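Local coordinates for protein decapping nuclease RAI1 (PDB 5BTO) that removes the NAD cap and other 5'-terminal groups from RNA with the help of a divalent metal cation, and binds and stimulates the exoribonuclease RAT1, at residues Gln15-Thr20 with Cys333-Lys338; Phe30-Asp35 with Ile218-Thr223; Phe75-Glu80 with Val211-Gln216; Gly116-Leu121 with Leu143-Asp148. All blocks are in the same frame, centred on the assembly; numbering follows the deposited sequence.

Contact 1. Residues Gln15-Thr20 with Cys333-Lys338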
loop_
_atom_site.group_PDB
_atom_site.type_symbol
_atom_site.label_atom_id
_atom_site.label_comp_id
_atom_site.label_asym_id
_atom_site.label_seq_id
_atom_site.Cartn_x
_atom_site.Cartn_y
_atom_site.Cartn_z
ATOM N N GLN A 15 -1.602 -0.177 3.232
ATOM C CA GLN A 15 -2.412 -1.329 2.853
ATOM C C GLN A 15 -1.580 -2.503 2.330
ATOM O O GLN A 15 -2.130 -3.542 2.000
ATOM C CB GLN A 15 -3.458 -0.930 1.795
ATOM C CG GLN A 15 -4.439 0.108 2.278
ATOM C CD GLN A 15 -5.586 0.329 1.301
ATOM O OE1 GLN A 15 -5.473 0.037 0.104
ATOM N NE2 GLN A 15 -6.695 0.844 1.804
ATOM N N SER A 16 -0.264 -2.335 2.242
ATOM C CA SER A 16 0.572 -3.366 1.620
ATOM C C SER A 16 0.565 -4.631 2.481
ATOM O O SER A 16 0.667 -4.548 3.700
ATOM C CB SER A 16 2.002 -2.869 1.410
ATOM O OG SER A 16 2.667 -3.676 0.457
ATOM N N ARG A 17 0.444 -5.793 1.844
ATOM C CA ARG A 17 0.374 -7.058 2.581
ATOM C C ARG A 17 1.141 -8.144 1.846
ATOM O O ARG A 17 0.907 -8.378 0.653
ATOM C CB ARG A 17 -1.081 -7.525 2.749
ATOM C CG ARG A 17 -1.997 -6.603 3.547
ATOM C CD ARG A 17 -1.667 -6.574 5.032
ATOM N NE ARG A 17 -2.606 -5.737 5.792
ATOM C CZ ARG A 17 -2.444 -4.432 6.000
ATOM N NH1 ARG A 17 -1.383 -3.792 5.497
ATOM N NH2 ARG A 17 -3.341 -3.759 6.711
ATOM N N ALA A 18 2.051 -8.811 2.552
ATOM C CA ALA A 18 2.723 -9.974 1.993
ATOM C C ALA A 18 1.818 -11.197 2.087
ATOM O O ALA A 18 0.882 -11.237 2.893
ATOM C CB ALA A 18 4.044 -10.225 2.715
ATOM N N LYS A 19 2.083 -12.193 1.254
ATOM C CA LYS A 19 1.398 -13.468 1.393
ATOM C C LYS A 19 1.874 -14.103 2.697
ATOM O O LYS A 19 3.015 -13.895 3.112
ATOM C CB LYS A 19 1.746 -14.374 0.217
ATOM C CG LYS A 19 0.755 -15.493 -0.028
ATOM C CD LYS A 19 -0.545 -14.955 -0.603
ATOM C CE LYS A 19 -1.249 -16.016 -1.432
ATOM N NZ LYS A 19 -0.405 -16.462 -2.581
ATOM N N THR A 20 1.004 -14.859 3.356
ATOM C CA THR A 20 1.412 -15.563 4.563
ATOM C C THR A 20 2.451 -16.607 4.185
ATOM O O THR A 20 2.275 -17.343 3.220
ATOM C CB THR A 20 0.213 -16.233 5.275
ATOM O OG1 THR A 20 -0.607 -15.225 5.880
ATOM C CG2 THR A 20 0.699 -17.177 6.360
ATOM N N CYS A 333 -3.869 -10.484 14.369
ATOM C CA CYS A 333 -2.436 -10.769 14.385
ATOM C C CYS A 333 -1.919 -11.229 13.031
ATOM O O CYS A 333 -0.778 -10.956 12.674
ATOM C CB CYS A 333 -2.092 -11.798 15.466
ATOM S SG CYS A 333 -2.419 -11.184 17.144
ATOM N N THR A 334 -2.758 -11.929 12.275
ATOM C CA THR A 334 -2.361 -12.384 10.939
ATOM C C THR A 334 -2.141 -11.206 9.994
ATOM O O THR A 334 -1.168 -11.170 9.232
ATOM C CB THR A 334 -3.409 -13.331 10.339
ATOM O OG1 THR A 334 -3.553 -14.472 11.189
ATOM C CG2 THR A 334 -2.980 -13.800 8.955
ATOM N N THR A 335 -3.050 -10.242 10.046
ATOM C CA THR A 335 -2.924 -9.043 9.224
ATOM C C THR A 335 -1.649 -8.283 9.588
ATOM O O THR A 335 -0.912 -7.803 8.709
ATOM C CB THR A 335 -4.149 -8.120 9.409
ATOM O OG1 THR A 335 -5.339 -8.857 9.122
ATOM C CG2 THR A 335 -4.070 -6.932 8.481
ATOM N N ALA A 336 -1.392 -8.161 10.887
ATOM C CA ALA A 336 -0.195 -7.486 11.371
ATOM C C ALA A 336 1.042 -8.146 10.767
ATOM O O ALA A 336 1.948 -7.463 10.269
ATOM C CB ALA A 336 -0.136 -7.515 12.909
ATOM N N LEU A 337 1.072 -9.474 10.812
ATOM C CA LEU A 337 2.230 -10.221 10.313
ATOM C C LEU A 337 2.415 -10.057 8.800
ATOM O O LEU A 337 3.547 -9.978 8.312
ATOM C CB LEU A 337 2.130 -11.703 10.687
ATOM C CG LEU A 337 3.401 -12.530 10.486
ATOM C CD1 LEU A 337 4.543 -11.956 11.324
ATOM C CD2 LEU A 337 3.139 -13.991 10.856
ATOM N N LYS A 338 1.312 -10.012 8.059
ATOM C CA LYS A 338 1.389 -9.767 6.615
ATOM C C LYS A 338 1.906 -8.358 6.308
ATOM O O LYS A 338 2.672 -8.164 5.353
ATOM C CB LYS A 338 0.027 -10.002 5.948
ATOM C CG LYS A 338 -0.435 -11.457 5.942
ATOM C CD LYS A 338 -1.859 -11.556 5.422
ATOM C CE LYS A 338 -2.432 -12.946 5.603
ATOM N NZ LYS A 338 -3.877 -13.012 5.231
HETATM O O HOH W 1 0.399 -13.994 8.261
HETATM O O HOH W 2 -3.290 -15.811 6.003
#
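Residues 15-20 run as an extended loop past the first turns of helix 333-350, in a nuclease of the PD-(D/E)XK class, and a single backbone bond joins the two. Ala18 N donates to Lys338 O over 2.9 Å in an almost straight line (172°), the donor standing above the carbonyl plane. This tie joins the loop between strands 9-12 and 27-34 to a helix that begins more than 300 residues later.

Arg17 and Lys338 cross at about a right angle, with Arg17 CD 3.9 Å from Lys338 CB. The arginine bends at chi2 (-70°), which turns its guanidinium back along its own loop. There NH1 donates to Ser16 O (2.8 Å), a bond lying in the guanidinium plane, and also to Leu14 O; these two bonds fix the group's rotation. NE lies 3.3 Å from the methyl CG2 of Thr335 and has no hydrogen-bond partner, its charged company being a long, weak ion pair with Asp197 of the second subunit. An alanine here would remove both carbonyl grips and the cover over Thr335 and Lys338, and would probably leave the loop less firmly shaped at the subunit interface.

Lys338, extended beyond CG, slants across the loop, its aliphatic stem beside the Ala18 carbonyl, with CG 3.3 Å from Ala18 O. Thr20 OG1 presses tightly on Lys338 CE, at 2.9 Å. A water 2.7 Å from Thr20 OG1 also accepts a weak bond from Lys338 NZ, linking the tip of the lysine to the hydroxyl.

Contact 2. Residues Phe30-Asp35 with Ile218-Thr223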
loop_
_atom_site.group_PDB
_atom_site.type_symbol
_atom_site.label_atom_id
_atom_site.label_comp_id
_atom_site.label_asym_id
_atom_site.label_seq_id
_atom_site.Cartn_x
_atom_site.Cartn_y
_atom_site.Cartn_z
ATOM N N PHE A 30 23.748 -15.941 20.632
ATOM C CA PHE A 30 24.573 -15.407 21.721
ATOM C C PHE A 30 23.750 -14.501 22.625
ATOM O O PHE A 30 22.611 -14.179 22.306
ATOM C CB PHE A 30 25.845 -14.691 21.204
ATOM C CG PHE A 30 25.589 -13.504 20.293
ATOM C CD1 PHE A 30 25.484 -13.677 18.917
ATOM C CD2 PHE A 30 25.527 -12.211 20.801
ATOM C CE1 PHE A 30 25.280 -12.587 18.066
ATOM C CE2 PHE A 30 25.317 -11.104 19.945
ATOM C CZ PHE A 30 25.207 -11.304 18.587
ATOM N N ALA A 31 24.323 -14.100 23.752
ATOM C CA ALA A 31 23.645 -13.180 24.649
ATOM C C ALA A 31 24.642 -12.185 25.194
ATOM O O ALA A 31 25.848 -12.400 25.115
ATOM C CB ALA A 31 22.957 -13.953 25.794
ATOM N N PHE A 32 24.141 -11.070 25.711
ATOM C CA PHE A 32 24.967 -10.166 26.499
ATOM C C PHE A 32 24.111 -9.522 27.578
ATOM O O PHE A 32 22.898 -9.728 27.605
ATOM C CB PHE A 32 25.723 -9.145 25.621
ATOM C CG PHE A 32 24.841 -8.163 24.871
ATOM C CD1 PHE A 32 24.251 -8.515 23.665
ATOM C CD2 PHE A 32 24.658 -6.872 25.349
ATOM C CE1 PHE A 32 23.468 -7.598 22.960
ATOM C CE2 PHE A 32 23.880 -5.946 24.649
ATOM C CZ PHE A 32 23.286 -6.309 23.455
ATOM N N ALA A 33 24.730 -8.790 28.494
ATOM C CA ALA A 33 23.963 -8.201 29.582
ATOM C C ALA A 33 24.472 -6.821 29.963
ATOM O O ALA A 33 25.591 -6.445 29.632
ATOM C CB ALA A 33 23.965 -9.139 30.809
ATOM N N ARG A 34 23.626 -6.057 30.640
ATOM C CA ARG A 34 24.063 -4.835 31.294
ATOM C C ARG A 34 23.931 -5.094 32.794
ATOM O O ARG A 34 22.893 -5.573 33.248
ATOM C CB ARG A 34 23.196 -3.650 30.858
ATOM C CG ARG A 34 23.671 -2.294 31.376
ATOM C CD ARG A 34 22.874 -1.150 30.752
ATOM N NE ARG A 34 21.519 -1.071 31.286
ATOM C CZ ARG A 34 20.533 -0.368 30.734
ATOM N NH1 ARG A 34 20.744 0.322 29.620
ATOM N NH2 ARG A 34 19.333 -0.359 31.296
ATOM N N ASP A 35 24.984 -4.820 33.558
ATOM C CA ASP A 35 24.952 -5.133 34.986
ATOM C C ASP A 35 24.379 -3.995 35.822
ATOM O O ASP A 35 23.944 -2.973 35.286
ATOM C CB ASP A 35 26.319 -5.599 35.518
ATOM C CG ASP A 35 27.375 -4.504 35.508
ATOM O OD1 ASP A 35 27.021 -3.307 35.452
ATOM O OD2 ASP A 35 28.575 -4.848 35.576
ATOM N N ILE A 218 20.132 -9.761 27.594
ATOM C CA ILE A 218 19.759 -9.583 26.189
ATOM C C ILE A 218 20.080 -10.835 25.394
ATOM O O ILE A 218 21.241 -11.253 25.321
ATOM C CB ILE A 218 20.515 -8.400 25.537
ATOM C CG1 ILE A 218 20.393 -7.135 26.386
ATOM C CG2 ILE A 218 20.015 -8.149 24.097
ATOM C CD1 ILE A 218 18.987 -6.605 26.487
ATOM N N SER A 219 19.045 -11.436 24.816
ATOM C CA SER A 219 19.210 -12.584 23.941
ATOM C C SER A 219 19.313 -12.097 22.493
ATOM O O SER A 219 18.567 -11.217 22.064
ATOM C CB SER A 219 18.023 -13.543 24.096
ATOM O OG SER A 219 18.056 -14.582 23.128
ATOM N N VAL A 220 20.243 -12.666 21.742
ATOM C CA VAL A 220 20.355 -12.337 20.324
ATOM C C VAL A 220 20.104 -13.587 19.498
ATOM O O VAL A 220 20.781 -14.614 19.669
ATOM C CB VAL A 220 21.726 -11.733 19.969
ATOM C CG1 VAL A 220 21.697 -11.184 18.536
ATOM C CG2 VAL A 220 22.081 -10.634 20.954
ATOM N N ILE A 221 19.130 -13.491 18.601
ATOM C CA ILE A 221 18.610 -14.653 17.902
ATOM C C ILE A 221 18.744 -14.501 16.404
ATOM O O ILE A 221 18.829 -13.383 15.887
ATOM C CB ILE A 221 17.106 -14.880 18.227
ATOM C CG1 ILE A 221 16.249 -13.722 17.693
ATOM C CG2 ILE A 221 16.900 -15.019 19.739
ATOM C CD1 ILE A 221 14.769 -14.044 17.658
ATOM N N LYS A 222 18.792 -15.639 15.717
ATOM C CA LYS A 222 18.648 -15.660 14.267
ATOM C C LYS A 222 17.222 -16.074 13.967
ATOM O O LYS A 222 16.688 -17.005 14.577
ATOM C CB LYS A 222 19.628 -16.638 13.622
ATOM C CG LYS A 222 21.014 -16.077 13.403
ATOM C CD LYS A 222 21.915 -17.110 12.731
ATOM C CE LYS A 222 21.210 -17.804 11.570
ATOM N NZ LYS A 222 21.073 -16.958 10.349
ATOM N N THR A 223 16.580 -15.349 13.059
ATOM C CA THR A 223 15.223 -15.679 12.687
ATOM C C THR A 223 14.995 -15.196 11.266
ATOM O O THR A 223 15.947 -14.928 10.540
ATOM C CB THR A 223 14.213 -15.059 13.680
ATOM O OG1 THR A 223 12.891 -15.520 13.382
ATOM C CG2 THR A 223 14.279 -13.540 13.643
#
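The Phe30 ring lays one face on Val220, whose CB stands 3.8 Å from the ring centroid in a CH-pi contact displaced toward the rim. Both valine methyls lie on that same face: CG2 comes to 3.4 Å from Phe30 CE2, while CG1 approaches CZ. Phe32 repeats the pattern at the next hydrogen-bonded pair, with Ile218 CB over the centre of its ring, 4.0 Å from the centroid. Val220 CG2 meets the edge of the Phe32 ring near its plane, so this one valine serves both aromatics. Both phenylalanines hold CG in the crowded position between the backbone N and the carbonyl carbon (chi1 60° and 65°), which tips the rings over the adjacent strand.

Beneath them lies an antiparallel ladder. Phe32 N donates to Ile218 O over 2.9 Å and Ile218 N to Phe32 O over 2.8 Å. In the Phe30-Val220 pair the bond from Val220 N to Phe30 O is normal, and the return bond is weak. Ala31 and Ser219 make the non-hydrogen-bonded pair between them, their side chains on the other face.

The side chains of Ile218 and Phe32 border the substrate site, each about 4 Å from that of a substrate-binding residue, Glu235 and Tyr114 respectively. Strand 216-225 lies between strands 27-34 and 228-235 in the large mixed sheet, while helix 87-101 packs on the phenylalanine face through Cys89, Ala93 and Leu94.

Contact 3. Residues Phe75-Glu80 with Val211-Gln216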
loop_
_atom_site.group_PDB
_atom_site.type_symbol
_atom_site.label_atom_id
_atom_site.label_comp_id
_atom_site.label_asym_id
_atom_site.label_seq_id
_atom_site.Cartn_x
_atom_site.Cartn_y
_atom_site.Cartn_z
ATOM N N PHE A 75 13.855 3.249 44.124
ATOM C CA PHE A 75 13.991 2.810 42.736
ATOM C C PHE A 75 15.248 3.405 42.117
ATOM O O PHE A 75 15.404 4.625 42.060
ATOM C CB PHE A 75 12.759 3.199 41.916
ATOM C CG PHE A 75 12.776 2.683 40.498
ATOM C CD1 PHE A 75 13.288 1.427 40.203
ATOM C CD2 PHE A 75 12.253 3.445 39.463
ATOM C CE1 PHE A 75 13.291 0.951 38.906
ATOM C CE2 PHE A 75 12.252 2.971 38.163
ATOM C CZ PHE A 75 12.773 1.723 37.885
ATOM N N LYS A 76 16.151 2.539 41.673
ATOM C CA LYS A 76 17.365 2.984 41.001
ATOM C C LYS A 76 17.123 3.003 39.498
ATOM O O LYS A 76 17.246 1.982 38.819
ATOM C CB LYS A 76 18.545 2.082 41.357
ATOM C CG LYS A 76 19.862 2.500 40.726
ATOM C CD LYS A 76 21.038 2.108 41.602
ATOM C CE LYS A 76 21.043 0.618 41.903
ATOM N NZ LYS A 76 22.114 0.263 42.879
ATOM N N LYS A 77 16.764 4.178 38.992
ATOM C CA LYS A 77 16.312 4.334 37.616
ATOM C C LYS A 77 17.410 4.940 36.755
ATOM O O LYS A 77 17.899 6.032 37.028
ATOM C CB LYS A 77 15.055 5.211 37.581
ATOM C CG LYS A 77 14.473 5.465 36.201
ATOM C CD LYS A 77 13.262 6.387 36.294
ATOM C CE LYS A 77 12.794 6.852 34.923
ATOM N NZ LYS A 77 12.313 5.725 34.083
ATOM N N ILE A 78 17.800 4.216 35.715
ATOM C CA ILE A 78 18.835 4.681 34.806
ATOM C C ILE A 78 18.304 5.853 33.982
ATOM O O ILE A 78 17.165 5.819 33.514
ATOM C CB ILE A 78 19.300 3.532 33.884
ATOM C CG1 ILE A 78 20.587 3.902 33.143
ATOM C CG2 ILE A 78 18.189 3.128 32.918
ATOM C CD1 ILE A 78 21.170 2.752 32.349
ATOM N N PRO A 79 19.122 6.906 33.816
ATOM C CA PRO A 79 18.703 8.093 33.058
ATOM C C PRO A 79 18.303 7.715 31.636
ATOM O O PRO A 79 19.076 7.062 30.936
ATOM C CB PRO A 79 19.962 8.965 33.048
ATOM C CG PRO A 79 20.738 8.523 34.243
ATOM C CD PRO A 79 20.484 7.049 34.359
ATOM N N GLU A 80 17.109 8.121 31.217
ATOM C CA GLU A 80 16.543 7.663 29.950
ATOM C C GLU A 80 17.420 7.998 28.738
ATOM O O GLU A 80 17.308 7.362 27.689
ATOM C CB GLU A 80 15.119 8.202 29.768
ATOM C CG GLU A 80 14.296 7.462 28.719
ATOM C CD GLU A 80 14.077 5.990 29.051
ATOM O OE1 GLU A 80 14.531 5.535 30.124
ATOM O OE2 GLU A 80 13.447 5.283 28.233
ATOM N N VAL A 211 14.929 -2.329 43.919
ATOM C CA VAL A 211 14.551 -2.507 42.518
ATOM C C VAL A 211 15.306 -1.532 41.623
ATOM O O VAL A 211 15.496 -0.365 41.982
ATOM C CB VAL A 211 13.038 -2.297 42.318
ATOM C CG1 VAL A 211 12.675 -2.367 40.840
ATOM C CG2 VAL A 211 12.255 -3.322 43.113
ATOM N N ASN A 212 15.730 -2.014 40.456
ATOM C CA ASN A 212 16.483 -1.199 39.512
ATOM C C ASN A 212 16.156 -1.557 38.065
ATOM O O ASN A 212 15.633 -2.641 37.781
ATOM C CB ASN A 212 17.990 -1.351 39.747
ATOM C CG ASN A 212 18.555 -2.625 39.133
ATOM O OD1 ASN A 212 18.876 -2.665 37.945
ATOM N ND2 ASN A 212 18.684 -3.667 39.944
ATOM N N ASN A 213 16.463 -0.649 37.146
ATOM C CA ASN A 213 16.293 -0.955 35.728
ATOM C C ASN A 213 17.608 -0.880 34.955
ATOM O O ASN A 213 17.614 -0.791 33.726
ATOM C CB ASN A 213 15.208 -0.079 35.085
ATOM C CG ASN A 213 15.620 1.373 34.958
ATOM O OD1 ASN A 213 16.685 1.777 35.424
ATOM N ND2 ASN A 213 14.779 2.166 34.306
ATOM N N TYR A 214 18.719 -0.924 35.686
ATOM C CA TYR A 214 20.038 -1.022 35.073
ATOM C C TYR A 214 20.265 -2.411 34.499
ATOM O O TYR A 214 20.760 -2.564 33.382
ATOM C CB TYR A 214 21.133 -0.725 36.096
ATOM C CG TYR A 214 21.389 0.743 36.305
ATOM C CD1 TYR A 214 20.534 1.512 37.085
ATOM C CD2 TYR A 214 22.485 1.366 35.722
ATOM C CE1 TYR A 214 20.765 2.860 37.280
ATOM C CE2 TYR A 214 22.725 2.719 35.911
ATOM C CZ TYR A 214 21.862 3.458 36.691
ATOM O OH TYR A 214 22.095 4.798 36.883
ATOM N N GLU A 215 19.896 -3.426 35.274
ATOM C CA GLU A 215 20.180 -4.804 34.899
ATOM C C GLU A 215 19.312 -5.264 33.740
ATOM O O GLU A 215 18.083 -5.184 33.802
ATOM C CB GLU A 215 20.005 -5.739 36.102
ATOM C CG GLU A 215 21.045 -5.546 37.189
ATOM C CD GLU A 215 20.765 -6.394 38.411
ATOM O OE1 GLU A 215 19.651 -6.294 38.963
ATOM O OE2 GLU A 215 21.658 -7.165 38.814
ATOM N N GLN A 216 19.968 -5.740 32.684
ATOM C CA GLN A 216 19.290 -6.258 31.502
ATOM C C GLN A 216 19.983 -7.510 30.999
ATOM O O GLN A 216 21.212 -7.557 30.930
ATOM C CB GLN A 216 19.298 -5.229 30.371
ATOM C CG GLN A 216 18.484 -3.987 30.619
ATOM C CD GLN A 216 18.479 -3.079 29.408
ATOM O OE1 GLN A 216 19.391 -3.129 28.579
ATOM N NE2 GLN A 216 17.450 -2.251 29.294
HETATM O O HOH W 3 20.726 6.420 38.648
#
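Ile78 lies over one face of the Tyr214 ring, its CB 3.8 Å from the centroid in a CH-pi contact centred on the ring. Lys76 CG approaches the same ring obliquely, 3.6 Å from Tyr214 CE1. Asn213 OD1 takes the N-H of Ile78 on a lone pair, in a short, straight bond of 2.7 Å. The edge of the Phe75 ring meets Val211 O, with CD1 3.4 Å away. The main chains, running roughly alongside each other, are bridged at Lys76 and Asn212: Lys76 N donates to Val211 O (3.0 Å), and Asn213 N to Lys76 O (3.2 Å).

A water joins Tyr214 OH to Lys77 O. An alanine at Tyr214 would remove the ring that covers Ile78 and Lys76 and this water link, and would probably loosen the hold between the two loops. Behind the tyrosine, an Asx motif fixes the turn, Asn212 OD1 accepting from Glu215 N.

The joined loops lie beside the active site, the side chains of Val211 and Asn213 about 7 Å from those of the metal ligand Glu186 and the substrate-binding Glu235, respectively. Phe180 of helix 169-188 meets the Phe75 ring edge-to-face, and Arg34 of strand 27-34 bonds to Tyr214 O.

Contact 4. Residues Gly116-Leu121 with Leu143-Asp148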
loop_
_atom_site.group_PDB
_atom_site.type_symbol
_atom_site.label_atom_id
_atom_site.label_comp_id
_atom_site.label_asym_id
_atom_site.label_seq_id
_atom_site.Cartn_x
_atom_site.Cartn_y
_atom_site.Cartn_z
ATOM N N GLY A 116 12.666 -4.557 19.623
ATOM C CA GLY A 116 11.717 -3.499 19.927
ATOM C C GLY A 116 11.399 -2.666 18.696
ATOM O O GLY A 116 10.279 -2.191 18.531
ATOM N N LEU A 117 12.385 -2.498 17.823
ATOM C CA LEU A 117 12.170 -1.693 16.629
ATOM C C LEU A 117 11.272 -2.449 15.651
ATOM O O LEU A 117 10.425 -1.853 14.981
ATOM C CB LEU A 117 13.505 -1.341 15.968
ATOM C CG LEU A 117 14.508 -0.636 16.896
ATOM C CD1 LEU A 117 15.832 -0.366 16.175
ATOM C CD2 LEU A 117 13.914 0.657 17.467
ATOM N N MET A 118 11.455 -3.763 15.565
ATOM C CA MET A 118 10.629 -4.576 14.681
ATOM C C MET A 118 9.207 -4.698 15.227
ATOM O O MET A 118 8.243 -4.722 14.472
ATOM C CB MET A 118 11.262 -5.946 14.428
ATOM C CG MET A 118 12.645 -5.857 13.764
ATOM S SD MET A 118 12.625 -5.018 12.151
ATOM C CE MET A 118 13.161 -3.379 12.607
ATOM N N THR A 119 9.088 -4.758 16.551
ATOM C CA THR A 119 7.773 -4.730 17.178
ATOM C C THR A 119 6.980 -3.471 16.808
ATOM O O THR A 119 5.765 -3.528 16.571
ATOM C CB THR A 119 7.899 -4.815 18.723
ATOM O OG1 THR A 119 8.540 -6.051 19.084
ATOM C CG2 THR A 119 6.524 -4.742 19.372
ATOM N N LYS A 120 7.654 -2.331 16.759
ATOM C CA LYS A 120 6.987 -1.097 16.340
ATOM C C LYS A 120 6.420 -1.221 14.923
ATOM O O LYS A 120 5.338 -0.707 14.637
ATOM C CB LYS A 120 7.945 0.094 16.405
ATOM C CG LYS A 120 8.375 0.490 17.804
ATOM C CD LYS A 120 9.221 1.751 17.759
ATOM C CE LYS A 120 9.425 2.337 19.148
ATOM N NZ LYS A 120 10.037 3.696 19.082
ATOM N N LEU A 121 7.154 -1.886 14.029
ATOM C CA LEU A 121 6.667 -2.082 12.670
ATOM C C LEU A 121 5.503 -3.077 12.634
ATOM O O LEU A 121 4.478 -2.844 11.971
ATOM C CB LEU A 121 7.808 -2.543 11.750
ATOM C CG LEU A 121 8.968 -1.560 11.592
ATOM C CD1 LEU A 121 10.061 -2.169 10.731
ATOM C CD2 LEU A 121 8.457 -0.271 10.938
ATOM N N LEU A 143 21.906 -5.100 6.142
ATOM C CA LEU A 143 21.267 -3.872 6.609
ATOM C C LEU A 143 21.306 -3.779 8.129
ATOM O O LEU A 143 20.942 -4.722 8.821
ATOM C CB LEU A 143 19.811 -3.780 6.142
ATOM C CG LEU A 143 19.547 -3.729 4.641
ATOM C CD1 LEU A 143 18.062 -3.400 4.390
ATOM C CD2 LEU A 143 20.466 -2.700 3.962
ATOM N N PHE A 144 21.753 -2.638 8.635
ATOM C CA PHE A 144 21.773 -2.373 10.070
ATOM C C PHE A 144 20.703 -1.339 10.376
ATOM O O PHE A 144 20.635 -0.298 9.714
ATOM C CB PHE A 144 23.164 -1.879 10.498
ATOM C CG PHE A 144 24.254 -2.891 10.280
ATOM C CD1 PHE A 144 24.768 -3.117 9.009
ATOM C CD2 PHE A 144 24.762 -3.616 11.342
ATOM C CE1 PHE A 144 25.767 -4.053 8.797
ATOM C CE2 PHE A 144 25.764 -4.556 11.143
ATOM C CZ PHE A 144 26.263 -4.781 9.872
ATOM N N ILE A 145 19.836 -1.640 11.343
ATOM C CA ILE A 145 18.689 -0.772 11.629
ATOM C C ILE A 145 18.656 -0.395 13.101
ATOM O O ILE A 145 18.678 -1.278 13.970
ATOM C CB ILE A 145 17.363 -1.473 11.265
ATOM C CG1 ILE A 145 17.384 -1.903 9.788
ATOM C CG2 ILE A 145 16.154 -0.556 11.559
ATOM C CD1 ILE A 145 16.111 -2.580 9.309
ATOM N N ASN A 146 18.616 0.905 13.389
ATOM C CA ASN A 146 18.439 1.369 14.765
ATOM C C ASN A 146 17.534 2.581 14.818
ATOM O O ASN A 146 17.281 3.219 13.799
ATOM C CB ASN A 146 19.773 1.719 15.441
ATOM C CG ASN A 146 19.652 1.772 16.973
ATOM O OD1 ASN A 146 18.688 1.260 17.551
ATOM N ND2 ASN A 146 20.617 2.391 17.626
ATOM N N SER A 147 17.052 2.907 16.009
ATOM C CA SER A 147 16.382 4.183 16.211
ATOM C C SER A 147 17.407 5.307 16.103
ATOM O O SER A 147 18.617 5.082 16.215
ATOM C CB SER A 147 15.725 4.224 17.590
ATOM O OG SER A 147 16.655 3.868 18.604
ATOM N N ASP A 148 16.921 6.524 15.890
ATOM C CA ASP A 148 17.807 7.672 15.806
ATOM C C ASP A 148 17.950 8.359 17.163
ATOM O O ASP A 148 16.962 8.769 17.774
ATOM C CB ASP A 148 17.294 8.657 14.762
ATOM C CG ASP A 148 18.248 9.814 14.540
ATOM O OD1 ASP A 148 19.268 9.630 13.844
ATOM O OD2 ASP A 148 17.973 10.912 15.056
#
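Helix 115-123 packs across strand 142-147 at nearly a right angle (82° between the segment directions, axes 9.2 Å apart), an alpha-on-beta contact against the large mixed sheet of this PD-(D/E)XK-type nuclease. The helix directly follows strand 111-114, a parallel neighbour of strand 142-147, and its start carries Gly116, which binds substrate together with Tyr114 and Arg115.

Apolar packing carries the contact, without a hydrogen bond across it. Leu117 points its branched end at the strand backbone. With CG beside the backbone N and the chain extended at chi2 (178°), CD1 reaches 3.4 Å from Asn146 CA and 3.5 Å from Ser147 N. The other branch, CD2, lies 4.0 Å from Ser147 CB. Met118 curls through chi1 and chi2 to bring only its terminal methyl across, CE sitting 4.2 Å from Ile145 CG2, while Tyr340 and Ile344 of helix 333-350 pack on the same methionine.

Polar groups are met mostly by other parts of the fold. Ile145 O accepts from Thr113 OG1, and Asn146, whose CB points away from the helix, has its ND2 held by Ser85 O while OD1 lies 3.6 Å from Leu117 CD1. Ser147 N, buried under that same methyl, has no hydrogen-bond partner. Asp148 is the N-cap of helix 149-166, its OD2 accepting from Ile151 N.

In the fold
Contacts 2 and 4 are buried and share the large mixed sheet, the first pairing two neighbouring strands, the second laying a helix across it. Contacts 1 and 3 are only partly buried and join loops, to a helix start and to each other; their centres lie about 36 Å apart, on opposite sides of the chain's centre. Water enters both of these, and contact 1 alone borders the second subunit. Contact 4 relies on aliphatic packing without a cross-bond; contact 2 pairs a backbone ladder with CH-pi contacts; contact 3 combines backbone bonds, a side-chain amide and a tyrosine face. Contacts 2 and 3 touch directly through Arg34, and helix 333-350 serves both contact 1 and the surroundings of contact 4.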